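Local coordinates for McyG protein (Microcystis aeruginosa PCC 7806, PDB 4R0M) that probably activates phenylalanine or a related aryl acid as an acyl-adenylate and passes it to its own carrier domain, as part of microcystin synthetase, at residues 96-101 and 179-184; 190-195 and 335-340. All blocks are in the same frame, centred on the assembly; numbering follows the deposited sequence.

Contact 1: residues 96-101 and 179-184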
ATOM      1  N   ILE A  96      -3.809 -19.141  -9.626  1.00 26.17           N
ATOM      2  CA  ILE A  96      -3.638 -17.702  -9.439  1.00 25.98           C
ATOM      3  C   ILE A  96      -4.373 -17.217  -8.183  1.00 25.64           C
ATOM      4  O   ILE A  96      -5.607 -17.221  -8.145  1.00 25.82           O
ATOM      5  CB  ILE A  96      -4.082 -16.903 -10.688  1.00 26.23           C
ATOM      6  CG1 ILE A  96      -3.269 -17.336 -11.917  1.00 26.46           C
ATOM      7  CG2 ILE A  96      -3.931 -15.403 -10.455  1.00 26.24           C
ATOM      8  CD1 ILE A  96      -3.946 -17.065 -13.243  1.00 26.55           C
ATOM      9  N   PRO A  97      -3.615 -16.804  -7.148  1.00 24.92           N
ATOM     10  CA  PRO A  97      -4.247 -16.257  -5.952  1.00 24.59           C
ATOM     11  C   PRO A  97      -4.728 -14.830  -6.202  1.00 24.40           C
ATOM     12  O   PRO A  97      -4.065 -14.065  -6.909  1.00 23.72           O
ATOM     13  CB  PRO A  97      -3.120 -16.269  -4.920  1.00 24.49           C
ATOM     14  CG  PRO A  97      -1.872 -16.132  -5.727  1.00 24.46           C
ATOM     15  CD  PRO A  97      -2.142 -16.753  -7.068  1.00 24.69           C
ATOM     16  N   VAL A  98      -5.889 -14.495  -5.645  1.00 24.55           N
ATOM     17  CA  VAL A  98      -6.449 -13.152  -5.771  1.00 24.82           C
ATOM     18  C   VAL A  98      -6.684 -12.598  -4.366  1.00 25.19           C
ATOM     19  O   VAL A  98      -7.784 -12.721  -3.815  1.00 25.30           O
ATOM     20  CB  VAL A  98      -7.745 -13.138  -6.617  1.00 25.02           C
ATOM     21  CG1 VAL A  98      -8.210 -11.709  -6.873  1.00 25.14           C
ATOM     22  CG2 VAL A  98      -7.529 -13.859  -7.943  1.00 24.85           C
ATOM     23  N   PRO A  99      -5.634 -12.007  -3.768  1.00 25.24           N
ATOM     24  CA  PRO A  99      -5.737 -11.498  -2.408  1.00 25.60           C
ATOM     25  C   PRO A  99      -6.562 -10.222  -2.363  1.00 25.87           C
ATOM     26  O   PRO A  99      -6.335  -9.305  -3.154  1.00 26.35           O
ATOM     27  CB  PRO A  99      -4.275 -11.207  -2.020  1.00 25.70           C
ATOM     28  CG  PRO A  99      -3.430 -11.797  -3.105  1.00 25.56           C
ATOM     29  CD  PRO A  99      -4.293 -11.781  -4.328  1.00 25.35           C
ATOM     30  N   LEU A 100      -7.531 -10.183  -1.459  1.00 25.91           N
ATOM     31  CA  LEU A 100      -8.348  -8.991  -1.266  1.00 26.06           C
ATOM     32  C   LEU A 100      -8.368  -8.602   0.209  1.00 26.04           C
ATOM     33  O   LEU A 100      -8.179  -9.450   1.083  1.00 25.08           O
ATOM     34  CB  LEU A 100      -9.769  -9.209  -1.804  1.00 25.69           C
ATOM     35  CG  LEU A 100      -9.937  -9.395  -3.320  1.00 25.62           C
ATOM     36  CD1 LEU A 100     -11.335  -9.898  -3.651  1.00 25.63           C
ATOM     37  CD2 LEU A 100      -9.629  -8.121  -4.094  1.00 25.24           C
ATOM     38  N   THR A 101      -8.579  -7.314   0.468  1.00 26.58           N
ATOM     39  CA  THR A 101      -8.648  -6.780   1.823  1.00 27.10           C
ATOM     40  C   THR A 101      -9.752  -7.477   2.610  1.00 27.56           C
ATOM     41  O   THR A 101     -10.865  -7.653   2.112  1.00 27.47           O
ATOM     42  CB  THR A 101      -8.903  -5.255   1.807  1.00 27.59           C
ATOM     43  OG1 THR A 101      -7.884  -4.608   1.034  1.00 27.92           O
ATOM     44  CG2 THR A 101      -8.905  -4.670   3.223  1.00 27.33           C
ATOM     45  N   LEU A 179      -2.862 -11.970  -9.332  1.00 28.57           N
ATOM     46  CA  LEU A 179      -3.869 -11.009  -9.766  1.00 28.91           C
ATOM     47  C   LEU A 179      -4.300 -10.141  -8.588  1.00 28.84           C
ATOM     48  O   LEU A 179      -4.893 -10.637  -7.630  1.00 28.59           O
ATOM     49  CB  LEU A 179      -5.064 -11.735 -10.395  1.00 28.88           C
ATOM     50  CG  LEU A 179      -6.243 -10.935 -10.962  1.00 29.29           C
ATOM     51  CD1 LEU A 179      -5.811  -9.940 -12.028  1.00 29.35           C
ATOM     52  CD2 LEU A 179      -7.282 -11.893 -11.524  1.00 29.74           C
ATOM     53  N   LEU A 180      -3.981  -8.849  -8.663  1.00 28.79           N
ATOM     54  CA  LEU A 180      -4.289  -7.901  -7.590  1.00 29.72           C
ATOM     55  C   LEU A 180      -5.228  -6.789  -8.051  1.00 30.32           C
ATOM     56  O   LEU A 180      -4.888  -5.998  -8.936  1.00 30.04           O
ATOM     57  CB  LEU A 180      -3.004  -7.293  -7.015  1.00 29.05           C
ATOM     58  CG  LEU A 180      -2.045  -8.200  -6.239  1.00 28.80           C
ATOM     59  CD1 LEU A 180      -0.659  -7.578  -6.194  1.00 28.45           C
ATOM     60  CD2 LEU A 180      -2.562  -8.467  -4.836  1.00 28.29           C
ATOM     61  N   PHE A 181      -6.406  -6.734  -7.436  1.00 31.48           N
ATOM     62  CA  PHE A 181      -7.409  -5.731  -7.770  1.00 32.89           C
ATOM     63  C   PHE A 181      -7.230  -4.462  -6.950  1.00 34.53           C
ATOM     64  O   PHE A 181      -7.131  -4.515  -5.724  1.00 34.75           O
ATOM     65  CB  PHE A 181      -8.820  -6.290  -7.570  1.00 32.57           C
ATOM     66  CG  PHE A 181      -9.289  -7.169  -8.693  1.00 32.19           C
ATOM     67  CD1 PHE A 181      -8.964  -8.524  -8.721  1.00 32.03           C
ATOM     68  CD2 PHE A 181     -10.066  -6.648  -9.721  1.00 32.01           C
ATOM     69  CE1 PHE A 181      -9.398  -9.335  -9.756  1.00 31.74           C
ATOM     70  CE2 PHE A 181     -10.504  -7.456 -10.760  1.00 32.02           C
ATOM     71  CZ  PHE A 181     -10.169  -8.802 -10.777  1.00 31.95           C
ATOM     72  N   THR A 182      -7.175  -3.327  -7.640  1.00 37.43           N
ATOM     73  CA  THR A 182      -7.178  -2.015  -6.997  1.00 40.96           C
ATOM     74  C   THR A 182      -8.509  -1.326  -7.273  1.00 45.00           C
ATOM     75  O   THR A 182      -9.082  -1.485  -8.356  1.00 46.33           O
ATOM     76  CB  THR A 182      -6.044  -1.114  -7.522  1.00 40.58           C
ATOM     77  OG1 THR A 182      -6.072  -1.091  -8.953  1.00 40.33           O
ATOM     78  CG2 THR A 182      -4.689  -1.618  -7.058  1.00 40.18           C
ATOM     79  N   SER A 183      -9.002  -0.570  -6.294  1.00 49.68           N
ATOM     80  CA  SER A 183     -10.221   0.218  -6.477  1.00 53.62           C
ATOM     81  C   SER A 183      -9.916   1.452  -7.314  1.00 57.08           C
ATOM     82  O   SER A 183      -9.010   2.226  -6.992  1.00 57.58           O
ATOM     83  CB  SER A 183     -10.828   0.626  -5.131  1.00 54.05           C
ATOM     84  OG  SER A 183     -11.518  -0.455  -4.525  1.00 54.45           O
ATOM     85  N   GLY A 184     -10.664   1.621  -8.401  1.00 60.61           N
ATOM     86  CA  GLY A 184     -10.515   2.790  -9.263  1.00 64.07           C
ATOM     87  C   GLY A 184     -11.163   4.021  -8.655  1.00 66.92           C
ATOM     88  O   GLY A 184     -11.713   3.962  -7.550  1.00 66.52           O
TER
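Val98 sets CG1 anti to its backbone N (chi1 -173°) and CG2 anti to its carbonyl carbon, so CG1 reaches both the Phe181 ring and the Leu179 carbonyl, while CG2 runs along the Leu179 side chain. CG1 comes up to the edge of the Phe181 ring, near the ring plane, 3.8 Å from Phe181 CD1. Leu179 turns CG anti to its own backbone N (chi1 -178°), so it and Val98 point the same way, with Val98 CG2 4.1 Å from Leu179 CB. Ile96 also crosses Leu179 obliquely, bringing CG2 to 3.8 Å from Leu179 CB. The strands 96-99 and 179-182 run in nearly the same direction, 24° apart, yet they belong to different sheets: 96-99 is an outermost strand of the parallel sheet that also holds 72-76, whereas 176-182 pairs with 190-195. They meet in the buried interior of the adenylation domain, an ANL-family fold, where 176-182 leads into the Ser/Thr/Gly-rich phosphate-binding loop (TSGSTG-type signature) of adenylate-forming enzymes; Thr182 belongs to the adenylate pocket. Here a single weak hydrogen bond bridges the backbones, Leu179 N to Pro97 O at 3.4 Å but nearly straight, with a CA-H...O contact from Val98 CA to Leu179 O at 3.5 Å. An alanine in place of Val98 would probably loosen the junction, since the methyls lying along Leu179 and at the Phe181 ring edge would be gone. Farther along the strand, Pro99 lies across the end of Leu180 at about a right angle, with Pro99 CD 3.8 Å from Leu180 CD2. Val119 of helix 111-122 packs against Val98, Leu100 and Phe181.

Contact 2: residues 190-195 and 335-340; sequences KGVILT and GMTESC. With FA5 (adenosine-5'-[phenylalaninyl-phosphate]), chain C.
The phosphate oxygen OP2 of the phenylalanyl-adenylate FA5 is gripped by two hydrogen bonds from Thr337: its hydroxyl OG1 lies 2.6 Å from FA5 OP2, and its backbone N donates to the same oxygen over 3.2 Å. Thr337 keeps OG1 anti to its carbonyl carbon and CG2 anti to its backbone N (chi1 -54°), so one branch faces the phosphate while the methyl turns to the strand 190-195, 3.8 Å from Val192 CG2. Two residues earlier, Gly335 O accepts from the amino N of FA5 at 2.6 Å; a side chain on this glycine would run into the phenyl ring of the ligand. Residues 335-340 carry the sequence GMTES, which matches one of the core motifs of adenylation domains (the YGxTE type), at the end of strand 330-336, where the chain breaks into a 3-10 turn. The second strand of the 176-182/190-195 hairpin backs this turn. Val192 has the largest share of the contact, just ahead of Leu194: CG1 sits 3.7 Å from Thr337 O, and CG2 lies in van der Waals contact alongside the carboxylate, 3.7 Å from Glu338 OE2. Glu338 bends at chi2 (86°) and crosses Val192 at about a right angle; its OE2 has its hydrogen bond with the hydroxyl of Tyr401. Leu194, with CG anti to its carbonyl carbon (chi1 -60°), brings CD2 to 3.7 Å from Cys340 SG, and both its methyls lie against Thr337 O, while helix 196-210 packs against the cysteine.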
ATOM      1  N   LYS A 190      -9.980  -2.570 -10.752  1.00 43.51           N
ATOM      2  CA  LYS A 190      -9.063  -2.865 -11.848  1.00 41.02           C
ATOM      3  C   LYS A 190      -8.121  -4.007 -11.458  1.00 38.72           C
ATOM      4  O   LYS A 190      -7.405  -3.918 -10.460  1.00 38.46           O
ATOM      5  CB  LYS A 190      -8.266  -1.612 -12.239  1.00 41.38           C
ATOM      6  CG  LYS A 190      -9.029  -0.298 -12.083  1.00 42.68           C
ATOM      7  CD  LYS A 190      -8.458   0.834 -12.932  1.00 43.13           C
ATOM      8  CE  LYS A 190      -7.141   1.381 -12.400  1.00 43.68           C
ATOM      9  NZ  LYS A 190      -7.306   2.231 -11.187  1.00 45.33           N
ATOM     10  N   GLY A 191      -8.131  -5.075 -12.251  1.00 36.02           N
ATOM     11  CA  GLY A 191      -7.358  -6.280 -11.949  1.00 33.76           C
ATOM     12  C   GLY A 191      -5.984  -6.324 -12.584  1.00 32.06           C
ATOM     13  O   GLY A 191      -5.848  -6.635 -13.767  1.00 31.55           O
ATOM     14  N   VAL A 192      -4.962  -6.027 -11.786  1.00 30.50           N
ATOM     15  CA  VAL A 192      -3.587  -6.007 -12.274  1.00 29.99           C
ATOM     16  C   VAL A 192      -3.034  -7.425 -12.407  1.00 29.51           C
ATOM     17  O   VAL A 192      -2.956  -8.165 -11.425  1.00 29.34           O
ATOM     18  CB  VAL A 192      -2.671  -5.154 -11.370  1.00 29.84           C
ATOM     19  CG1 VAL A 192      -1.246  -5.147 -11.905  1.00 29.66           C
ATOM     20  CG2 VAL A 192      -3.203  -3.729 -11.258  1.00 29.45           C
ATOM     21  N   ILE A 193      -2.672  -7.798 -13.633  1.00 28.94           N
ATOM     22  CA  ILE A 193      -2.057  -9.094 -13.906  1.00 28.72           C
ATOM     23  C   ILE A 193      -0.547  -8.992 -13.709  1.00 28.32           C
ATOM     24  O   ILE A 193       0.112  -8.148 -14.318  1.00 28.33           O
ATOM     25  CB  ILE A 193      -2.373  -9.599 -15.337  1.00 29.09           C
ATOM     26  CG1 ILE A 193      -3.882  -9.824 -15.510  1.00 29.11           C
ATOM     27  CG2 ILE A 193      -1.609 -10.884 -15.641  1.00 28.71           C
ATOM     28  CD1 ILE A 193      -4.327 -10.000 -16.950  1.00 28.82           C
ATOM     29  N   LEU A 194      -0.009  -9.846 -12.844  1.00 27.79           N
ATOM     30  CA  LEU A 194       1.429  -9.894 -12.611  1.00 27.37           C
ATOM     31  C   LEU A 194       1.990 -11.284 -12.885  1.00 27.41           C
ATOM     32  O   LEU A 194       1.562 -12.277 -12.290  1.00 27.45           O
ATOM     33  CB  LEU A 194       1.780  -9.434 -11.192  1.00 26.84           C
ATOM     34  CG  LEU A 194       1.394  -8.008 -10.775  1.00 26.67           C
ATOM     35  CD1 LEU A 194       1.755  -7.770  -9.317  1.00 26.36           C
ATOM     36  CD2 LEU A 194       2.048  -6.959 -11.663  1.00 26.39           C
ATOM     37  N   THR A 195       2.944 -11.338 -13.807  1.00 27.34           N
ATOM     38  CA  THR A 195       3.612 -12.580 -14.170  1.00 27.48           C
ATOM     39  C   THR A 195       4.767 -12.841 -13.207  1.00 27.77           C
ATOM     40  O   THR A 195       5.160 -11.946 -12.448  1.00 27.87           O
ATOM     41  CB  THR A 195       4.150 -12.516 -15.614  1.00 27.18           C
ATOM     42  OG1 THR A 195       5.137 -11.482 -15.711  1.00 27.12           O
ATOM     43  CG2 THR A 195       3.024 -12.225 -16.595  1.00 26.61           C
ATOM     44  N   GLY A 335       6.260   3.480  -6.132  1.00 32.24           N
ATOM     45  CA  GLY A 335       5.831   2.182  -6.620  1.00 31.58           C
ATOM     46  C   GLY A 335       4.321   2.113  -6.723  1.00 31.14           C
ATOM     47  O   GLY A 335       3.614   3.016  -6.269  1.00 30.83           O
HETATM   48  N   MSE A 336       3.831   1.040  -7.336  1.00 30.70           N
HETATM   49  CA  MSE A 336       2.395   0.808  -7.477  1.00 30.65           C
HETATM   50  C   MSE A 336       2.166  -0.656  -7.701  1.00 30.39           C
HETATM   51  O   MSE A 336       3.114  -1.413  -7.935  1.00 30.31           O
HETATM   52  CB  MSE A 336       1.799   1.647  -8.613  1.00 31.01           C
HETATM   53  CG  MSE A 336       2.426   1.406  -9.983  1.00 31.50           C
HETATM   54 SE   MSE A 336       2.152   2.992 -11.121  1.00 32.69          SE
HETATM   55  CE  MSE A 336       0.185   3.112 -11.037  1.00 31.88           C
ATOM     56  N   THR A 337       0.903  -1.068  -7.623  1.00 30.03           N
ATOM     57  CA  THR A 337       0.510  -2.447  -7.900  1.00 29.93           C
ATOM     58  C   THR A 337       0.932  -2.857  -9.312  1.00 30.06           C
ATOM     59  O   THR A 337       1.378  -3.985  -9.533  1.00 30.22           O
ATOM     60  CB  THR A 337      -1.012  -2.634  -7.718  1.00 29.51           C
ATOM     61  OG1 THR A 337      -1.390  -2.188  -6.408  1.00 29.77           O
ATOM     62  CG2 THR A 337      -1.411  -4.090  -7.880  1.00 28.69           C
ATOM     63  N   GLU A 338       0.810  -1.920 -10.248  1.00 30.25           N
ATOM     64  CA  GLU A 338       1.126  -2.154 -11.656  1.00 30.62           C
ATOM     65  C   GLU A 338       2.613  -2.421 -11.927  1.00 30.94           C
ATOM     66  O   GLU A 338       2.970  -2.927 -12.995  1.00 31.05           O
ATOM     67  CB  GLU A 338       0.621  -0.987 -12.514  1.00 30.55           C
ATOM     68  CG  GLU A 338      -0.890  -0.977 -12.738  1.00 30.72           C
ATOM     69  CD  GLU A 338      -1.676  -0.292 -11.627  1.00 30.84           C
ATOM     70  OE1 GLU A 338      -1.100   0.014 -10.561  1.00 30.62           O
ATOM     71  OE2 GLU A 338      -2.885  -0.055 -11.826  1.00 31.45           O
ATOM     72  N   SER A 339       3.469  -2.091 -10.962  1.00 30.71           N
ATOM     73  CA  SER A 339       4.910  -2.318 -11.093  1.00 30.90           C
ATOM     74  C   SER A 339       5.480  -3.189  -9.969  1.00 31.05           C
ATOM     75  O   SER A 339       6.661  -3.077  -9.633  1.00 31.32           O
ATOM     76  CB  SER A 339       5.666  -0.982 -11.172  1.00 30.64           C
ATOM     77  OG  SER A 339       5.662  -0.307  -9.921  1.00 30.44           O
ATOM     78  N   CYS A 340       4.643  -4.055  -9.397  1.00 30.88           N
ATOM     79  CA  CYS A 340       5.048  -4.959  -8.311  1.00 30.84           C
ATOM     80  C   CYS A 340       5.738  -4.120  -7.223  1.00 31.35           C
ATOM     81  O   CYS A 340       6.895  -4.373  -6.862  1.00 30.97           O
ATOM     82  CB  CYS A 340       5.998  -6.046  -8.832  1.00 30.51           C
ATOM     83  SG  CYS A 340       5.483  -6.841 -10.373  1.00 29.79           S
TER
HETATM   84  C   FA5 C 701       0.767   1.323  -3.532  0.60 33.90           C
HETATM   85  O   FA5 C 701       0.279   2.091  -2.711  0.60 34.65           O
HETATM   86  CA  FA5 C 701       2.262   1.261  -3.714  1.00 34.42           C
HETATM   87  N   FA5 C 701       2.669   2.635  -3.885  1.00 36.01           N
HETATM   88  CB  FA5 C 701       2.977   0.681  -2.486  1.00 35.54           C
HETATM   89  CG  FA5 C 701       4.511   0.680  -2.446  1.00 35.30           C
HETATM   90  CD1 FA5 C 701       5.314   1.461  -3.277  1.00 35.37           C
HETATM   91  CD2 FA5 C 701       5.152  -0.143  -1.510  1.00 35.43           C
HETATM   92  CE1 FA5 C 701       6.711   1.412  -3.182  1.00 35.06           C
HETATM   93  CE2 FA5 C 701       6.546  -0.195  -1.401  1.00 34.98           C
HETATM   94  CZ  FA5 C 701       7.332   0.588  -2.244  1.00 35.11           C
HETATM   95  P   FA5 C 701      -1.488   1.076  -5.033  1.00 31.13           P
HETATM   96  OP1 FA5 C 701      -2.632   0.920  -4.067  1.00 32.33           O
HETATM   97  OP2 FA5 C 701      -1.604   0.453  -6.402  1.00 31.12           O
HETATM   98  OP3 FA5 C 701      -0.137   0.503  -4.338  0.60 32.75           O
HETATM   99  O5' FA5 C 701      -1.260   2.662  -5.211  1.00 31.02           O
HETATM  100  C5' FA5 C 701      -0.296   3.206  -6.109  1.00 30.16           C
HETATM  101  C4' FA5 C 701      -0.412   4.722  -6.068  1.00 29.90           C
HETATM  102  O4' FA5 C 701      -0.038   5.256  -4.792  1.00 29.53           O
HETATM  103  C3' FA5 C 701       0.505   5.412  -7.056  1.00 29.97           C
HETATM  104  O3' FA5 C 701      -0.044   5.438  -8.372  1.00 30.72           O
HETATM  105  C2' FA5 C 701       0.619   6.797  -6.460  1.00 30.42           C
HETATM  106  O2' FA5 C 701      -0.505   7.600  -6.840  1.00 30.32           O
HETATM  107  C1' FA5 C 701       0.549   6.549  -4.968  1.00 30.19           C
HETATM  108  N9  FA5 C 701       1.929   6.577  -4.417  1.00 31.15           N
HETATM  109  C8  FA5 C 701       2.665   5.500  -4.088  1.00 31.08           C
HETATM  110  N7  FA5 C 701       3.882   5.855  -3.608  1.00 31.43           N
HETATM  111  C5  FA5 C 701       3.946   7.198  -3.632  1.00 31.59           C
HETATM  112  C6  FA5 C 701       4.946   8.232  -3.266  1.00 31.76           C
HETATM  113  N6  FA5 C 701       6.156   7.892  -2.767  1.00 32.13           N
HETATM  114  N1  FA5 C 701       4.612   9.532  -3.450  1.00 31.88           N
HETATM  115  C2  FA5 C 701       3.412   9.891  -3.951  1.00 31.82           C
HETATM  116  N3  FA5 C 701       2.456   9.009  -4.298  1.00 31.55           N
HETATM  117  C4  FA5 C 701       2.657   7.671  -4.169  1.00 31.51           C

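Overall arrangement
Along the chain contact 1 is completed before contact 2 begins; their centres lie 9 Å apart, both inside the adenylation domain. The antiparallel hairpin of strands 176-182 and 190-195 joins them: Leu180 O to Val192 N and Thr182 O to Lys190 N are probable hydrogen bonds between its strands. One strand of it meets the edge of the four-stranded parallel sheet, the other backs the turn after strand 330-336 of the nine-stranded mixed sheet. The hairpin thus sits between two sheets, with Thr182 and Thr337 touching each other beside the adenylate. Contact 2 carries residues that hold the adenylate, while contact 1 lies behind it, reaching the pocket through Thr182.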